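Local structure of long form salivary protein D7L1 (Culex quinquefasciatus, 6V4C) at residues R152-Q157 / S184-R189; H172-S175 / K179-K182; K241-G246 / Q250-V255. The protein binds and sequesters adenine nucleotides, ADP and ATP most tightly, inhibits agonist-induced platelet aggregation and hemostasis, and so modulates mosquito blood feeding on vertebrates. All coordinates share one frame; numbering follows the deposited sequence. Where two conformers were deposited one is given.

All three contacts lie in one half of the molecule. Contacts 1 and 3 each join two helices; contact 2 joins a loop to helix 179-190, which contact 1 also uses. Contact 2 lies inside the chain loop that contact 1 closes. Contact 1 is partly buried and held by a covalent disulfide. Contacts 2 and 3 are buried and mainly aromatic, each built round one phenylalanine, Phe180 or Phe252. Their centres are about 13 Å apart and they touch: Tyr244 OH lies 2.7 Å from His172 O, a probable hydrogen bond. Contacts 1 and 3 do not touch; their nearest atoms are about 6 Å apart. The zinc ion lies beside contacts 2 and 3, whereas contact 1 is nearer the ADP.

Contact 1 (R152-Q157 / S184-R189); sequences RFCGKQ and SNCTTR
The Cys154-Cys186 disulfide links two helices of the second PBP/GOBP (odorant-binding protein) family region. Helix segments 152-157 and 184-189 run nearly antiparallel, at 162°, with their axes 9.1 Å apart at closest approach. The CA atoms of Cys154 and Cys186 are the nearest pair across the segments, and both CB atoms point toward the other helix. Cys154 SG and Cys186 SG are bonded at 2.0 Å, with a C-S-S-C torsion of -77°. The two sulfurs reach each other differently. Cys154 SG sits beside its own backbone N, whereas Cys186 SG is turned to the far side from its N (chi1 -177°). Thr187 adds an apolar contact next to the bridge: its methyl CG2 lies 3.6 Å from Cys154 CB. The hydroxyl of Thr187 bonds instead to His183 O, one turn back in its own helix. Gln157 lies beside the bridge. Its NE2 comes to 4.0 Å from Cys186 SG, but its hydrogen bond goes to Phe153 O, at 3.2 Å from NE2. Phe153 O lies close to the amide plane of Gln157, while NE2 stands above the plane of the Phe153 carbonyl and not on a lone pair. This bond holds the amide over its own helix, beside the sulfurs. Phe158 packs on Cys186, and Phe151 on Thr187. The side chain of Cys154 is about 7 Å from that of Lys144, which binds ADP. No hydrogen bond crosses between the segments, so the covalent S-S bond and a small apolar patch join them. The bridge fixes the spacing of the helices at this point.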
# COMPACT_ATOMS: atom_id res chain seq x y z
N ARG A 152 -8.75 7.47 9.66
CA ARG A 152 -10.19 7.63 9.83
C ARG A 152 -10.90 6.28 9.74
O ARG A 152 -11.83 6.00 10.52
CB ARG A 152 -10.73 8.61 8.79
CG ARG A 152 -12.24 8.80 8.81
CD ARG A 152 -12.73 9.33 10.14
NE ARG A 152 -14.18 9.52 10.14
CZ ARG A 152 -14.91 9.75 11.22
NH1 ARG A 152 -14.33 9.82 12.41
NH2 ARG A 152 -16.23 9.90 11.12
N PHE A 153 -10.47 5.43 8.81
CA PHE A 153 -11.05 4.09 8.70
C PHE A 153 -10.86 3.30 9.99
O PHE A 153 -11.80 2.63 10.46
CB PHE A 153 -10.43 3.35 7.52
CG PHE A 153 -11.00 1.98 7.31
CD1 PHE A 153 -12.23 1.82 6.69
CD2 PHE A 153 -10.31 0.86 7.73
CE1 PHE A 153 -12.76 0.56 6.49
CE2 PHE A 153 -10.83 -0.40 7.54
CZ PHE A 153 -12.06 -0.55 6.92
N CYS A 154 -9.67 3.38 10.60
CA CYS A 154 -9.44 2.70 11.87
C CYS A 154 -10.14 3.41 13.02
O CYS A 154 -10.66 2.76 13.94
CB CYS A 154 -7.94 2.60 12.15
SG CYS A 154 -7.00 1.53 11.04
N GLY A 155 -10.15 4.75 13.00
CA GLY A 155 -10.71 5.49 14.12
C GLY A 155 -12.19 5.25 14.30
O GLY A 155 -12.69 5.19 15.43
N LYS A 156 -12.93 5.09 13.20
CA LYS A 156 -14.36 4.84 13.29
C LYS A 156 -14.68 3.50 13.94
O LYS A 156 -15.81 3.30 14.39
CB LYS A 156 -15.00 4.92 11.89
CG LYS A 156 -15.01 6.31 11.29
CD LYS A 156 -15.44 6.28 9.84
CE LYS A 156 -16.86 5.74 9.69
NZ LYS A 156 -17.28 5.69 8.26
N GLN A 157 -13.71 2.59 14.00
CA GLN A 157 -13.97 1.29 14.60
C GLN A 157 -13.85 1.33 16.12
O GLN A 157 -14.47 0.51 16.80
CB GLN A 157 -12.99 0.25 14.05
CG GLN A 157 -13.00 0.10 12.54
CD GLN A 157 -11.95 -0.88 12.05
OE1 GLN A 157 -11.76 -1.94 12.65
NE2 GLN A 157 -11.26 -0.53 10.98
N SER A 184 -3.81 1.93 17.23
CA SER A 184 -2.46 1.98 16.69
C SER A 184 -2.05 0.67 16.05
O SER A 184 -1.23 0.66 15.12
CB SER A 184 -1.46 2.43 17.76
OG SER A 184 -1.52 1.60 18.90
N ASN A 185 -2.59 -0.46 16.51
CA ASN A 185 -2.38 -1.71 15.80
C ASN A 185 -2.99 -1.65 14.40
O ASN A 185 -2.37 -2.08 13.42
CB ASN A 185 -2.96 -2.88 16.59
CG ASN A 185 -2.82 -4.21 15.86
OD1 ASN A 185 -1.72 -4.75 15.75
ND2 ASN A 185 -3.94 -4.74 15.38
N CYS A 186 -4.20 -1.10 14.29
CA CYS A 186 -4.86 -0.99 13.00
C CYS A 186 -4.10 -0.06 12.07
O CYS A 186 -3.91 -0.37 10.89
CB CYS A 186 -6.30 -0.50 13.21
SG CYS A 186 -7.34 -0.35 11.74
N THR A 187 -3.63 1.09 12.57
CA THR A 187 -3.01 2.08 11.70
C THR A 187 -1.58 1.71 11.35
O THR A 187 -1.15 1.92 10.20
CB THR A 187 -3.09 3.48 12.33
OG1 THR A 187 -2.43 3.48 13.60
CG2 THR A 187 -4.55 3.89 12.53
N THR A 188 -0.82 1.18 12.31
CA THR A 188 0.55 0.75 12.02
C THR A 188 0.56 -0.37 10.98
O THR A 188 1.42 -0.40 10.09
CB THR A 188 1.25 0.31 13.31
OG1 THR A 188 1.16 1.36 14.28
CG2 THR A 188 2.71 -0.01 13.06
N ARG A 189 -0.40 -1.29 11.07
CA ARG A 189 -0.52 -2.32 10.04
C ARG A 189 -1.04 -1.74 8.73
O ARG A 189 -0.59 -2.13 7.65
CB ARG A 189 -1.42 -3.46 10.53
CG ARG A 189 -0.80 -4.30 11.65
CD ARG A 189 -1.79 -5.33 12.19
NE ARG A 189 -1.16 -6.25 13.14
CZ ARG A 189 -0.60 -7.41 12.81
NH1 ARG A 189 -0.59 -7.81 11.55
NH2 ARG A 189 -0.05 -8.17 13.75

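Contact 2 (H172-S175 / K179-K182); sequences HGFS and KFIK. With ZN (zinc ion), chain L.
Phe180 leaves helix 179-190 toward the loop 172-175, and its ring lies against the loop backbone. CB comes first: it is 3.5 Å from Ser175 O and also near Ser175 CB. CG is anti to the backbone N (chi1 -168°), which carries the ring across the loop. CG and CD2 both pass close to Ser175 O. The other ortho carbon, CD1, is 3.9 Å from Ser175 CB. Ser175 N sits above the ring centre, 3.8 Å from the plane, and Phe174 C lies over the same face. Between the two segments this is all packing, and Ser175 OG hydrogen-bonds instead to Asp177 N. The loop joins helices 164-172 and 179-190 of the second PBP/GOBP family region, and Phe180 packs back on it from the later helix. Gly173, just after the earlier helix, has positive phi (72°), which favours glycine. Further out, CE1 approaches Ser175 N and Phe174 CA. CE2 is 3.5 Å from Phe174 CD1. The two rings meet obliquely, with centroids 5.1 Å apart and planes at 67°. At the tip, CZ lies 3.9 Å from Gly173 O and equally near Phe174 CA. Tyr240 of helix 235-247 meets the Phe180 ring edge-to-face, and its OH bonds to Gly173 O. Lys241 makes a cation-pi contact with Phe174. At the far end of the loop segment, His172 ND1 binds the zinc ion at 2.1 Å, and Glu249 OE2 is a second ligand of the metal.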
# COMPACT_ATOMS: atom_id res chain seq x y z
N HIS A 172 -2.38 15.21 18.95
CA HIS A 172 -1.02 14.89 19.33
C HIS A 172 -0.50 13.59 18.75
O HIS A 172 0.67 13.25 18.99
CB HIS A 172 -0.89 14.87 20.86
CG HIS A 172 -1.52 16.05 21.54
ND1 HIS A 172 -0.96 17.30 21.53
CD2 HIS A 172 -2.67 16.16 22.24
CE1 HIS A 172 -1.73 18.14 22.20
NE2 HIS A 172 -2.78 17.47 22.64
N GLY A 173 -1.32 12.84 18.01
CA GLY A 173 -0.86 11.59 17.42
C GLY A 173 -0.65 10.45 18.39
O GLY A 173 -0.07 9.43 18.00
N PHE A 174 -1.09 10.59 19.63
CA PHE A 174 -0.91 9.54 20.62
C PHE A 174 -1.98 9.70 21.69
O PHE A 174 -2.52 10.79 21.90
CB PHE A 174 0.49 9.59 21.25
CG PHE A 174 0.78 8.44 22.16
CD1 PHE A 174 1.13 7.20 21.63
CD2 PHE A 174 0.71 8.58 23.53
CE1 PHE A 174 1.41 6.13 22.47
CE2 PHE A 174 0.99 7.52 24.37
CZ PHE A 174 1.34 6.29 23.83
N SER A 175 -2.30 8.59 22.35
CA SER A 175 -3.26 8.61 23.44
C SER A 175 -2.90 7.52 24.43
O SER A 175 -2.47 6.43 24.05
CB SER A 175 -4.69 8.38 22.93
OG SER A 175 -5.59 8.18 24.00
N LYS A 179 -8.19 2.25 24.33
CA LYS A 179 -8.57 1.98 22.95
C LYS A 179 -7.43 2.22 21.97
O LYS A 179 -7.48 1.71 20.84
CB LYS A 179 -9.76 2.85 22.54
CG LYS A 179 -11.05 2.57 23.29
CD LYS A 179 -12.03 3.72 23.07
CE LYS A 179 -13.45 3.33 23.42
NZ LYS A 179 -14.39 4.45 23.18
N PHE A 180 -6.41 2.98 22.36
CA PHE A 180 -5.32 3.31 21.44
C PHE A 180 -4.46 2.10 21.10
O PHE A 180 -3.77 2.12 20.07
CB PHE A 180 -4.46 4.45 21.98
CG PHE A 180 -3.51 5.02 20.96
CD1 PHE A 180 -3.97 5.89 19.98
CD2 PHE A 180 -2.17 4.68 20.98
CE1 PHE A 180 -3.10 6.41 19.03
CE2 PHE A 180 -1.29 5.21 20.03
CZ PHE A 180 -1.76 6.07 19.06
N ILE A 181 -4.49 1.05 21.92
CA ILE A 181 -3.76 -0.17 21.57
C ILE A 181 -4.36 -0.80 20.31
O ILE A 181 -3.64 -1.18 19.39
CB ILE A 181 -3.72 -1.14 22.76
CG1 ILE A 181 -2.89 -0.55 23.90
CG2 ILE A 181 -3.16 -2.49 22.34
CD1 ILE A 181 -2.77 -1.44 25.11
N LYS A 182 -5.69 -0.89 20.26
CA LYS A 182 -6.34 -1.42 19.06
C LYS A 182 -6.18 -0.47 17.88
O LYS A 182 -5.98 -0.92 16.74
CB LYS A 182 -7.83 -1.66 19.33
CG LYS A 182 -8.16 -2.71 20.37
CD LYS A 182 -9.67 -2.87 20.48
CE LYS A 182 -10.08 -3.60 21.74
NZ LYS A 182 -11.57 -3.59 21.89
ZN ZN L . 0.98 17.87 20.96

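Contact 3 (K241-G246 / Q250-V255)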
# COMPACT_ATOMS: atom_id res chain seq x y z
N LYS A 241 5.03 4.21 19.80
CA LYS A 241 5.49 5.19 20.77
C LYS A 241 7.01 5.33 20.75
O LYS A 241 7.53 6.43 20.98
CB LYS A 241 5.00 4.82 22.17
CG LYS A 241 5.20 5.91 23.22
CD LYS A 241 4.75 7.28 22.68
CE LYS A 241 4.47 8.27 23.80
NZ LYS A 241 5.65 8.54 24.66
N CYS A 242 7.73 4.24 20.49
CA CYS A 242 9.19 4.31 20.39
C CYS A 242 9.62 5.21 19.24
O CYS A 242 10.54 6.02 19.38
CB CYS A 242 9.77 2.90 20.28
SG CYS A 242 9.80 1.97 21.86
N ILE A 243 8.96 5.08 18.08
CA ILE A 243 9.25 5.96 16.95
C ILE A 243 8.85 7.39 17.26
O ILE A 243 9.58 8.34 16.94
CB ILE A 243 8.54 5.43 15.69
CG1 ILE A 243 8.96 3.99 15.39
CG2 ILE A 243 8.80 6.35 14.50
CD1 ILE A 243 7.97 3.25 14.52
N TYR A 244 7.69 7.57 17.88
CA TYR A 244 7.22 8.88 18.31
C TYR A 244 8.25 9.58 19.18
O TYR A 244 8.59 10.75 18.95
CB TYR A 244 5.90 8.69 19.07
CG TYR A 244 5.13 9.94 19.43
CD1 TYR A 244 5.49 10.73 20.51
CD2 TYR A 244 3.98 10.29 18.72
CE1 TYR A 244 4.77 11.85 20.86
CE2 TYR A 244 3.25 11.41 19.06
CZ TYR A 244 3.65 12.19 20.13
OH TYR A 244 2.91 13.30 20.47
N ASP A 245 8.77 8.88 20.19
CA ASP A 245 9.73 9.49 21.11
C ASP A 245 11.06 9.76 20.42
O ASP A 245 11.71 10.78 20.70
CB ASP A 245 9.92 8.60 22.33
CG ASP A 245 8.68 8.51 23.19
OD1 ASP A 245 7.84 9.43 23.13
OD2 ASP A 245 8.53 7.50 23.92
N GLY A 246 11.49 8.86 19.54
CA GLY A 246 12.77 9.06 18.86
C GLY A 246 12.76 10.26 17.93
O GLY A 246 13.69 11.07 17.93
N GLN A 250 6.78 16.73 16.71
CA GLN A 250 6.66 17.60 15.54
C GLN A 250 6.99 16.86 14.25
O GLN A 250 6.21 16.88 13.29
CB GLN A 250 7.56 18.82 15.72
CG GLN A 250 6.82 20.15 15.63
CD GLN A 250 5.68 20.27 16.63
OE1 GLN A 250 4.61 20.78 16.30
NE2 GLN A 250 5.91 19.81 17.85
N LEU A 251 8.13 16.17 14.22
CA LEU A 251 8.50 15.44 13.01
C LEU A 251 7.59 14.24 12.80
O LEU A 251 7.18 13.96 11.66
CB LEU A 251 9.96 15.00 13.09
CG LEU A 251 10.47 14.20 11.90
CD1 LEU A 251 10.26 14.98 10.61
CD2 LEU A 251 11.94 13.86 12.09
N PHE A 252 7.26 13.53 13.87
CA PHE A 252 6.40 12.35 13.76
C PHE A 252 5.06 12.70 13.13
O PHE A 252 4.59 12.02 12.22
CB PHE A 252 6.21 11.71 15.14
CG PHE A 252 5.48 10.40 15.11
CD1 PHE A 252 6.18 9.21 14.98
CD2 PHE A 252 4.10 10.35 15.23
CE1 PHE A 252 5.51 7.99 14.96
CE2 PHE A 252 3.43 9.14 15.21
CZ PHE A 252 4.14 7.96 15.08
N MET A 253 4.43 13.78 13.61
CA MET A 253 3.13 14.17 13.08
C MET A 253 3.23 14.70 11.66
O MET A 253 2.31 14.50 10.86
CB MET A 253 2.46 15.20 13.99
CG MET A 253 2.04 14.62 15.33
SD MET A 253 1.27 13.00 15.12
CE MET A 253 -0.25 13.44 14.27
N LYS A 254 4.32 15.39 11.33
CA LYS A 254 4.54 15.80 9.95
C LYS A 254 4.58 14.60 9.02
O LYS A 254 4.01 14.63 7.92
CB LYS A 254 5.84 16.60 9.86
CG LYS A 254 6.16 17.13 8.47
CD LYS A 254 7.51 17.83 8.46
CE LYS A 254 7.88 18.29 7.06
NZ LYS A 254 9.20 18.99 7.04
N VAL A 255 5.24 13.52 9.45
CA VAL A 255 5.26 12.29 8.66
C VAL A 255 3.87 11.68 8.58
O VAL A 255 3.38 11.33 7.49
CB VAL A 255 6.28 11.29 9.24
CG1 VAL A 255 6.12 9.93 8.59
CG2 VAL A 255 7.69 11.80 9.06
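Phe252 packs against Ile243 and Tyr244 where the consecutive helices 235-247 and 249-263 of this all-helical half are joined by a very short link. The tight part is the Phe252 ring. CB of Phe252 points toward the first helix, and CG, opposite the backbone N (chi1 -173°), lays the ring against Ile243 and Tyr244. Tyr244 CD2 and CB lie over one face of the Phe252 ring. CD2 is 3.5 Å above the ring plane, offset toward the rim, and 3.5 Å from Phe252 CD2. Tyr244 CB makes a CH-pi contact, 4.2 Å from the centroid and 11° off the normal. The tyrosine and phenylalanine planes are inclined at 54°, an oblique pair. Ile243 approaches from the edge, with CG2 lying near the ring plane, 3.7 Å from Phe252 CE1. Tyr240 meets Phe252 edge-to-face.

The solvent side is looser and polar. Asp245 on the first helix and Gln250 on the second are exposed, and neither touches the opposite segment. Tyr244 extends from the packed part to the zinc site, where the partner of its hydroxyl is His172. Lys241 has two partners: the ring of Phe174, by a cation-pi contact, and Asp245. The second is a salt bridge one turn apart in the helix, Lys241 NZ to the syn lone pair of Asp245 OD1, 2.8 Å.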